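PDB 2QRD: SNF1-like protein kinase ssp2 from Schizosaccharomyces pombe, which probably serves as the catalytic subunit of the fission yeast AMPK/SNF1-type kinase, phosphorylating protein serines and threonines in response to cellular energy state. Local coordinates for residues Asp54-His66 and Lys72-Glu84. Residues are numbered along the deposited sequence; the frame is centred on the assembly and turned at random.
Sequences DMYTIKSRWEIPH and KNTYAYIELQLYE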
ATOM      1  N   ASP A  54       7.161  -6.346 -38.177  1.00 51.77           N
ATOM      2  CA  ASP A  54       7.796  -6.864 -36.961  1.00 51.89           C
ATOM      3  C   ASP A  54       8.871  -5.909 -36.440  1.00 51.09           C
ATOM      4  O   ASP A  54       9.317  -6.015 -35.309  1.00 51.68           O
ATOM      5  CB  ASP A  54       8.314  -8.301 -37.130  1.00 51.87           C
ATOM      6  CG  ASP A  54       9.467  -8.426 -38.142  1.00 54.08           C
ATOM      7  OD1 ASP A  54       9.827  -9.587 -38.431  1.00 55.57           O
ATOM      8  OD2 ASP A  54      10.031  -7.414 -38.642  1.00 55.02           O
ATOM      9  N   MET A  55       9.233  -4.937 -37.267  1.00 50.52           N
ATOM     10  CA  MET A  55      10.062  -3.809 -36.827  1.00 49.55           C
ATOM     11  C   MET A  55       9.474  -3.073 -35.612  1.00 48.76           C
ATOM     12  O   MET A  55      10.212  -2.423 -34.878  1.00 48.57           O
ATOM     13  CB  MET A  55      10.391  -2.857 -38.006  1.00 49.27           C
ATOM     14  CG  MET A  55       9.322  -1.840 -38.398  1.00 48.67           C
ATOM     15  SD  MET A  55       9.892  -0.816 -39.761  1.00 49.02           S
ATOM     16  CE  MET A  55       9.075   0.749 -39.492  1.00 49.53           C
ATOM     17  N   TYR A  56       8.165  -3.207 -35.397  1.00 48.13           N
ATOM     18  CA  TYR A  56       7.481  -2.576 -34.243  1.00 48.09           C
ATOM     19  C   TYR A  56       7.476  -3.424 -32.959  1.00 47.96           C
ATOM     20  O   TYR A  56       6.950  -3.010 -31.955  1.00 47.29           O
ATOM     21  CB  TYR A  56       6.062  -2.134 -34.614  1.00 47.71           C
ATOM     22  CG  TYR A  56       6.045  -1.074 -35.687  1.00 47.21           C
ATOM     23  CD1 TYR A  56       5.656  -1.377 -36.976  1.00 46.37           C
ATOM     24  CD2 TYR A  56       6.458   0.231 -35.416  1.00 47.75           C
ATOM     25  CE1 TYR A  56       5.673  -0.417 -37.972  1.00 48.26           C
ATOM     26  CE2 TYR A  56       6.471   1.221 -36.419  1.00 47.25           C
ATOM     27  CZ  TYR A  56       6.064   0.892 -37.686  1.00 48.24           C
ATOM     28  OH  TYR A  56       6.058   1.851 -38.694  1.00 49.54           O
ATOM     29  N   THR A  57       8.066  -4.615 -33.030  1.00 49.06           N
ATOM     30  CA  THR A  57       8.365  -5.468 -31.876  1.00 49.43           C
ATOM     31  C   THR A  57       9.867  -5.323 -31.568  1.00 49.88           C
ATOM     32  O   THR A  57      10.733  -5.703 -32.391  1.00 49.53           O
ATOM     33  CB  THR A  57       8.041  -6.946 -32.204  1.00 49.41           C
ATOM     34  OG1 THR A  57       6.700  -7.038 -32.683  1.00 48.94           O
ATOM     35  CG2 THR A  57       8.202  -7.852 -30.988  1.00 48.95           C
ATOM     36  N   ILE A  58      10.159  -4.731 -30.408  1.00 49.71           N
ATOM     37  CA  ILE A  58      11.535  -4.516 -29.945  1.00 49.08           C
ATOM     38  C   ILE A  58      11.751  -5.365 -28.677  1.00 49.48           C
ATOM     39  O   ILE A  58      10.956  -5.267 -27.725  1.00 48.40           O
ATOM     40  CB  ILE A  58      11.813  -3.008 -29.595  1.00 48.51           C
ATOM     41  CG1 ILE A  58      11.541  -2.103 -30.808  1.00 49.53           C
ATOM     42  CG2 ILE A  58      13.226  -2.810 -29.001  1.00 44.32           C
ATOM     43  CD1 ILE A  58      11.288  -0.597 -30.459  1.00 49.39           C
ATOM     44  N   LYS A  59      12.818  -6.176 -28.665  1.00 49.34           N
ATOM     45  CA  LYS A  59      13.238  -6.820 -27.422  1.00 50.24           C
ATOM     46  C   LYS A  59      14.406  -6.053 -26.808  1.00 50.31           C
ATOM     47  O   LYS A  59      15.383  -5.750 -27.475  1.00 50.63           O
ATOM     48  CB  LYS A  59      13.543  -8.314 -27.612  1.00 50.34           C
ATOM     49  CG  LYS A  59      12.311  -9.127 -28.013  1.00 51.73           C
ATOM     50  CD  LYS A  59      12.374 -10.537 -27.544  1.00 56.01           C
ATOM     51  CE  LYS A  59      11.327 -11.399 -28.286  1.00 61.22           C
ATOM     52  NZ  LYS A  59      10.869 -12.613 -27.500  1.00 62.78           N
ATOM     53  N   SER A  60      14.299  -5.724 -25.538  1.00 50.57           N
ATOM     54  CA  SER A  60      15.333  -4.906 -24.924  1.00 51.31           C
ATOM     55  C   SER A  60      15.919  -5.618 -23.706  1.00 51.54           C
ATOM     56  O   SER A  60      15.228  -6.379 -23.008  1.00 52.63           O
ATOM     57  CB  SER A  60      14.796  -3.514 -24.547  1.00 51.29           C
ATOM     58  OG  SER A  60      13.791  -3.623 -23.555  1.00 50.89           O
ATOM     59  N   ARG A  61      17.204  -5.401 -23.486  1.00 50.92           N
ATOM     60  CA  ARG A  61      17.872  -5.884 -22.292  1.00 50.89           C
ATOM     61  C   ARG A  61      18.408  -4.691 -21.498  1.00 51.08           C
ATOM     62  O   ARG A  61      19.007  -3.771 -22.067  1.00 51.13           O
ATOM     63  CB  ARG A  61      18.991  -6.852 -22.661  1.00 49.70           C
ATOM     64  CG  ARG A  61      19.453  -7.680 -21.505  1.00 48.03           C
ATOM     65  CD  ARG A  61      20.576  -8.582 -21.924  1.00 46.18           C
ATOM     66  NE  ARG A  61      21.646  -7.809 -22.538  1.00 42.96           N
ATOM     67  CZ  ARG A  61      22.590  -8.326 -23.305  1.00 42.66           C
ATOM     68  NH1 ARG A  61      22.588  -9.633 -23.533  1.00 42.34           N
ATOM     69  NH2 ARG A  61      23.527  -7.536 -23.842  1.00 37.63           N
ATOM     70  N   TRP A  62      18.186  -4.729 -20.191  1.00 51.77           N
ATOM     71  CA  TRP A  62      18.540  -3.640 -19.275  1.00 52.54           C
ATOM     72  C   TRP A  62      19.381  -4.209 -18.136  1.00 53.30           C
ATOM     73  O   TRP A  62      18.993  -5.217 -17.494  1.00 52.84           O
ATOM     74  CB  TRP A  62      17.280  -3.042 -18.640  1.00 52.56           C
ATOM     75  CG  TRP A  62      16.226  -2.457 -19.570  1.00 53.09           C
ATOM     76  CD1 TRP A  62      15.446  -3.121 -20.502  1.00 53.59           C
ATOM     77  CD2 TRP A  62      15.798  -1.098 -19.601  1.00 52.74           C
ATOM     78  NE1 TRP A  62      14.590  -2.236 -21.130  1.00 50.21           N
ATOM     79  CE2 TRP A  62      14.776  -0.994 -20.587  1.00 51.10           C
ATOM     80  CE3 TRP A  62      16.189   0.051 -18.899  1.00 52.32           C
ATOM     81  CZ2 TRP A  62      14.144   0.213 -20.887  1.00 52.61           C
ATOM     82  CZ3 TRP A  62      15.547   1.262 -19.189  1.00 53.08           C
ATOM     83  CH2 TRP A  62      14.546   1.334 -20.186  1.00 53.67           C
ATOM     84  N   GLU A  63      20.527  -3.578 -17.878  1.00 54.12           N
ATOM     85  CA  GLU A  63      21.309  -3.910 -16.689  1.00 55.02           C
ATOM     86  C   GLU A  63      20.518  -3.409 -15.474  1.00 53.14           C
ATOM     87  O   GLU A  63      19.906  -2.349 -15.532  1.00 54.32           O
ATOM     88  CB  GLU A  63      22.761  -3.360 -16.762  1.00 55.28           C
ATOM     89  CG  GLU A  63      23.635  -4.042 -17.861  1.00 57.32           C
ATOM     90  CD  GLU A  63      25.136  -4.327 -17.483  1.00 59.08           C
ATOM     91  OE1 GLU A  63      26.002  -3.405 -17.552  1.00 62.13           O
ATOM     92  OE2 GLU A  63      25.473  -5.515 -17.186  1.00 65.14           O
ATOM     93  N   ILE A  64      20.447  -4.189 -14.406  1.00 51.43           N
ATOM     94  CA  ILE A  64      19.683  -3.729 -13.243  1.00 49.93           C
ATOM     95  C   ILE A  64      20.606  -2.914 -12.360  1.00 50.08           C
ATOM     96  O   ILE A  64      21.600  -3.427 -11.879  1.00 50.23           O
ATOM     97  CB  ILE A  64      18.936  -4.893 -12.474  1.00 49.97           C
ATOM     98  CG1 ILE A  64      17.976  -5.645 -13.406  1.00 47.51           C
ATOM     99  CG2 ILE A  64      18.146  -4.351 -11.299  1.00 48.43           C
ATOM    100  CD1 ILE A  64      17.595  -7.022 -12.938  1.00 48.88           C
ATOM    101  N   PRO A  65      20.295  -1.619 -12.163  1.00 50.46           N
ATOM    102  CA  PRO A  65      21.206  -0.748 -11.424  1.00 50.33           C
ATOM    103  C   PRO A  65      21.673  -1.279 -10.080  1.00 50.46           C
ATOM    104  O   PRO A  65      22.872  -1.238  -9.802  1.00 50.81           O
ATOM    105  CB  PRO A  65      20.399   0.541 -11.256  1.00 50.08           C
ATOM    106  CG  PRO A  65      19.513   0.565 -12.465  1.00 50.44           C
ATOM    107  CD  PRO A  65      19.102  -0.882 -12.627  1.00 50.25           C
ATOM    108  N   HIS A  66      20.754  -1.768  -9.252  1.00 50.94           N
ATOM    109  CA  HIS A  66      21.137  -2.199  -7.900  1.00 50.97           C
ATOM    110  C   HIS A  66      22.000  -3.441  -7.955  1.00 50.72           C
ATOM    111  O   HIS A  66      22.860  -3.613  -7.119  1.00 51.22           O
ATOM    112  CB  HIS A  66      19.937  -2.346  -6.925  1.00 50.59           C
ATOM    113  CG  HIS A  66      19.170  -3.632  -7.049  1.00 50.83           C
ATOM    114  ND1 HIS A  66      18.110  -3.793  -7.923  1.00 50.36           N
ATOM    115  CD2 HIS A  66      19.271  -4.800  -6.363  1.00 50.37           C
ATOM    116  CE1 HIS A  66      17.624  -5.019  -7.804  1.00 49.00           C
ATOM    117  NE2 HIS A  66      18.311  -5.648  -6.861  1.00 50.58           N
ATOM    118  N   LYS A  72      27.180  -7.317 -10.136  1.00 54.43           N
ATOM    119  CA  LYS A  72      26.433  -8.404 -10.808  1.00 54.02           C
ATOM    120  C   LYS A  72      26.006  -8.149 -12.263  1.00 53.70           C
ATOM    121  O   LYS A  72      25.600  -7.027 -12.632  1.00 53.30           O
ATOM    122  CB  LYS A  72      25.209  -8.805  -9.991  1.00 53.90           C
ATOM    123  CG  LYS A  72      25.493  -9.448  -8.629  1.00 54.84           C
ATOM    124  CD  LYS A  72      24.161  -9.725  -7.924  1.00 57.21           C
ATOM    125  CE  LYS A  72      23.231 -10.653  -8.792  1.00 59.86           C
ATOM    126  NZ  LYS A  72      21.726 -10.470  -8.672  1.00 55.59           N
ATOM    127  N   ASN A  73      26.108  -9.213 -13.071  1.00 53.29           N
ATOM    128  CA  ASN A  73      25.603  -9.239 -14.449  1.00 53.09           C
ATOM    129  C   ASN A  73      24.216  -9.889 -14.481  1.00 52.88           C
ATOM    130  O   ASN A  73      24.007 -11.013 -14.987  1.00 52.88           O
ATOM    131  CB  ASN A  73      26.571  -9.951 -15.417  1.00 53.04           C
ATOM    132  CG  ASN A  73      27.636  -9.013 -16.026  1.00 53.42           C
ATOM    133  OD1 ASN A  73      28.816  -9.387 -16.149  1.00 54.07           O
ATOM    134  ND2 ASN A  73      27.217  -7.818 -16.446  1.00 52.90           N
ATOM    135  N   THR A  74      23.272  -9.158 -13.911  1.00 52.51           N
ATOM    136  CA  THR A  74      21.880  -9.549 -13.905  1.00 51.86           C
ATOM    137  C   THR A  74      21.086  -8.515 -14.669  1.00 51.52           C
ATOM    138  O   THR A  74      21.405  -7.325 -14.665  1.00 50.56           O
ATOM    139  CB  THR A  74      21.364  -9.791 -12.489  1.00 51.98           C
ATOM    140  OG1 THR A  74      19.938  -9.650 -12.451  1.00 52.26           O
ATOM    141  CG2 THR A  74      21.972  -8.832 -11.574  1.00 51.76           C
ATOM    142  N   TYR A  75      20.072  -9.016 -15.359  1.00 51.50           N
ATOM    143  CA  TYR A  75      19.492  -8.345 -16.491  1.00 51.79           C
ATOM    144  C   TYR A  75      17.993  -8.481 -16.438  1.00 51.73           C
ATOM    145  O   TYR A  75      17.473  -9.459 -15.922  1.00 51.97           O
ATOM    146  CB  TYR A  75      19.987  -9.002 -17.789  1.00 52.08           C
ATOM    147  CG  TYR A  75      21.442  -8.770 -18.153  1.00 52.74           C
ATOM    148  CD1 TYR A  75      22.390  -9.777 -17.975  1.00 55.20           C
ATOM    149  CD2 TYR A  75      21.871  -7.562 -18.709  1.00 53.04           C
ATOM    150  CE1 TYR A  75      23.728  -9.593 -18.315  1.00 53.94           C
ATOM    151  CE2 TYR A  75      23.211  -7.368 -19.063  1.00 53.08           C
ATOM    152  CZ  TYR A  75      24.126  -8.386 -18.861  1.00 54.01           C
ATOM    153  OH  TYR A  75      25.448  -8.220 -19.212  1.00 54.59           O
ATOM    154  N   ALA A  76      17.311  -7.492 -17.005  1.00 51.72           N
ATOM    155  CA  ALA A  76      15.876  -7.446 -17.086  1.00 50.69           C
ATOM    156  C   ALA A  76      15.524  -7.404 -18.568  1.00 50.71           C
ATOM    157  O   ALA A  76      16.097  -6.631 -19.316  1.00 51.33           O
ATOM    158  CB  ALA A  76      15.382  -6.226 -16.386  1.00 49.77           C
ATOM    159  N   TYR A  77      14.592  -8.254 -18.987  1.00 50.77           N
ATOM    160  CA  TYR A  77      14.151  -8.318 -20.381  1.00 50.14           C
ATOM    161  C   TYR A  77      12.737  -7.732 -20.582  1.00 50.90           C
ATOM    162  O   TYR A  77      11.751  -8.165 -19.969  1.00 50.70           O
ATOM    163  CB  TYR A  77      14.249  -9.747 -20.863  1.00 48.68           C
ATOM    164  CG  TYR A  77      15.645 -10.307 -20.708  1.00 49.09           C
ATOM    165  CD1 TYR A  77      16.527 -10.285 -21.772  1.00 47.50           C
ATOM    166  CD2 TYR A  77      16.087 -10.876 -19.481  1.00 49.51           C
ATOM    167  CE1 TYR A  77      17.818 -10.796 -21.647  1.00 49.23           C
ATOM    168  CE2 TYR A  77      17.387 -11.389 -19.346  1.00 46.32           C
ATOM    169  CZ  TYR A  77      18.247 -11.334 -20.445  1.00 48.22           C
ATOM    170  OH  TYR A  77      19.532 -11.838 -20.403  1.00 47.38           O
ATOM    171  N   ILE A  78      12.666  -6.720 -21.434  1.00 51.23           N
ATOM    172  CA  ILE A  78      11.447  -5.957 -21.645  1.00 51.68           C
ATOM    173  C   ILE A  78      11.167  -5.955 -23.169  1.00 52.13           C
ATOM    174  O   ILE A  78      12.023  -5.582 -23.982  1.00 53.15           O
ATOM    175  CB  ILE A  78      11.591  -4.506 -21.044  1.00 51.33           C
ATOM    176  CG1 ILE A  78      11.819  -4.554 -19.524  1.00 51.78           C
ATOM    177  CG2 ILE A  78      10.381  -3.603 -21.385  1.00 52.51           C
ATOM    178  CD1 ILE A  78      12.194  -3.222 -18.852  1.00 50.87           C
ATOM    179  N   GLU A  79       9.990  -6.404 -23.559  1.00 52.11           N
ATOM    180  CA  GLU A  79       9.593  -6.345 -24.964  1.00 52.11           C
ATOM    181  C   GLU A  79       8.585  -5.220 -25.205  1.00 51.56           C
ATOM    182  O   GLU A  79       7.605  -5.073 -24.475  1.00 50.99           O
ATOM    183  CB  GLU A  79       9.013  -7.678 -25.381  1.00 51.84           C
ATOM    184  CG  GLU A  79       8.537  -7.728 -26.806  1.00 55.75           C
ATOM    185  CD  GLU A  79       7.776  -9.010 -27.115  1.00 61.55           C
ATOM    186  OE1 GLU A  79       8.071 -10.055 -26.471  1.00 60.93           O
ATOM    187  OE2 GLU A  79       6.879  -8.968 -28.001  1.00 64.12           O
ATOM    188  N   LEU A  80       8.843  -4.416 -26.229  1.00 51.73           N
ATOM    189  CA  LEU A  80       7.974  -3.292 -26.570  1.00 51.54           C
ATOM    190  C   LEU A  80       7.202  -3.635 -27.810  1.00 51.03           C
ATOM    191  O   LEU A  80       7.723  -4.280 -28.690  1.00 51.34           O
ATOM    192  CB  LEU A  80       8.766  -2.023 -26.831  1.00 51.06           C
ATOM    193  CG  LEU A  80       9.795  -1.452 -25.841  1.00 52.61           C
ATOM    194  CD1 LEU A  80       9.171  -1.060 -24.537  1.00 52.88           C
ATOM    195  CD2 LEU A  80      10.997  -2.343 -25.632  1.00 50.17           C
ATOM    196  N   GLN A  81       5.953  -3.207 -27.867  1.00 51.10           N
ATOM    197  CA  GLN A  81       5.117  -3.465 -29.029  1.00 50.76           C
ATOM    198  C   GLN A  81       4.270  -2.241 -29.365  1.00 50.38           C
ATOM    199  O   GLN A  81       3.455  -1.816 -28.560  1.00 50.96           O
ATOM    200  CB  GLN A  81       4.218  -4.674 -28.775  1.00 50.36           C
ATOM    201  CG  GLN A  81       3.291  -5.046 -29.930  1.00 48.92           C
ATOM    202  CD  GLN A  81       4.033  -5.488 -31.163  1.00 47.91           C
ATOM    203  OE1 GLN A  81       4.638  -6.553 -31.190  1.00 47.31           O
ATOM    204  NE2 GLN A  81       3.976  -4.672 -32.203  1.00 47.33           N
ATOM    205  N   LEU A  82       4.474  -1.684 -30.549  1.00 49.30           N
ATOM    206  CA  LEU A  82       3.629  -0.608 -31.028  1.00 49.11           C
ATOM    207  C   LEU A  82       2.364  -1.179 -31.702  1.00 48.81           C
ATOM    208  O   LEU A  82       2.425  -2.140 -32.483  1.00 48.31           O
ATOM    209  CB  LEU A  82       4.398   0.367 -31.958  1.00 48.96           C
ATOM    210  CG  LEU A  82       3.824   1.799 -32.139  1.00 50.39           C
ATOM    211  CD1 LEU A  82       4.025   2.673 -30.888  1.00 49.85           C
ATOM    212  CD2 LEU A  82       4.362   2.533 -33.356  1.00 48.66           C
ATOM    213  N   TYR A  83       1.225  -0.588 -31.339  1.00 48.52           N
ATOM    214  CA  TYR A  83      -0.072  -0.886 -31.914  1.00 48.14           C
ATOM    215  C   TYR A  83      -0.766   0.382 -32.402  1.00 48.47           C
ATOM    216  O   TYR A  83      -0.754   1.418 -31.700  1.00 48.48           O
ATOM    217  CB  TYR A  83      -0.991  -1.507 -30.881  1.00 47.42           C
ATOM    218  CG  TYR A  83      -0.621  -2.877 -30.396  1.00 46.89           C
ATOM    219  CD1 TYR A  83      -0.727  -4.000 -31.231  1.00 44.98           C
ATOM    220  CD2 TYR A  83      -0.206  -3.064 -29.076  1.00 46.40           C
ATOM    221  CE1 TYR A  83      -0.402  -5.263 -30.771  1.00 44.20           C
ATOM    222  CE2 TYR A  83       0.113  -4.325 -28.604  1.00 45.77           C
ATOM    223  CZ  TYR A  83       0.002  -5.409 -29.448  1.00 46.98           C
ATOM    224  OH  TYR A  83       0.333  -6.631 -28.949  1.00 48.10           O
ATOM    225  N   GLU A  84      -1.413   0.310 -33.566  1.00 48.28           N
ATOM    226  CA  GLU A  84      -2.321   1.395 -33.915  1.00 48.42           C
ATOM    227  C   GLU A  84      -3.681   1.220 -33.235  1.00 48.81           C
ATOM    228  O   GLU A  84      -4.344   0.166 -33.364  1.00 48.41           O
ATOM    229  CB  GLU A  84      -2.469   1.585 -35.416  1.00 48.22           C
ATOM    230  CG  GLU A  84      -3.015   2.960 -35.760  1.00 49.63           C
ATOM    231  CD  GLU A  84      -3.517   3.079 -37.192  1.00 53.23           C
ATOM    232  OE1 GLU A  84      -2.682   3.306 -38.094  1.00 54.46           O
ATOM    233  OE2 GLU A  84      -4.753   2.976 -37.412  1.00 54.96           O
TER
HETATM  234  O   HOH W   1       5.239  -5.648 -34.727  1.00 41.29           O
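Two adjacent antiparallel strands of the KA1-like sheet, 57-63 and 74-84, pair from Thr57 with Gln81 to Glu63 with Tyr75, joined through helix 65-69. Backbone bonds run both ways at Ile58-Leu80, Ser60-Ile78 and Trp62-Ala76. On the face carrying Ser60, Trp62 and Ile78, Ser60 OG sits between its own N and carbonyl carbon (chi1 64°), which lets it bond Ile78 O at 2.7 Å. Ser60 N grips that same oxygen from the opposite face of its carbonyl plane. Ser60 OG also accepts a hydrogen bond from Trp62 NE1 at 2.9 Å, which restrains the turn of the indole, while Ile78 CD1 lies over the indole face, 3.7 Å from the centroid of Trp62's five-membered ring. Leu126 of helix 123-136 covers Trp62, Ala76 and Ile78; helix 23-37 packs on Ile58. On the other face Arg61, its CG anti to the backbone N (chi1 -163°), lays CD and its guanidinium over the Tyr75 ring, CZ 4.8 Å from the centroid in a cation-pi contact with the planes 37° apart. Tyr77 runs alongside the Arg61 chain, its CE1 3.5 Å from Arg61 CG. Thr57 OG1 donates to Gln81 OE1 at 2.6 Å, and Gln81 NE2 reaches Leu82 O at 3.0 Å, with Leu82 O in the plane of the Gln81 amide; a water bridges Thr57 OG1 and Gln81 NE2. A leucine in place of Gln81 would probably leave the Thr57 hydroxyl and this water without their amide partner. With helices on one face and a polar, aromatic face on the other, where Tyr7 of the SPCC1919.03c protein chain packs on Arg61 and Tyr77, the pair typifies the alpha-beta fold of KA1-like adenylate-sensor domains.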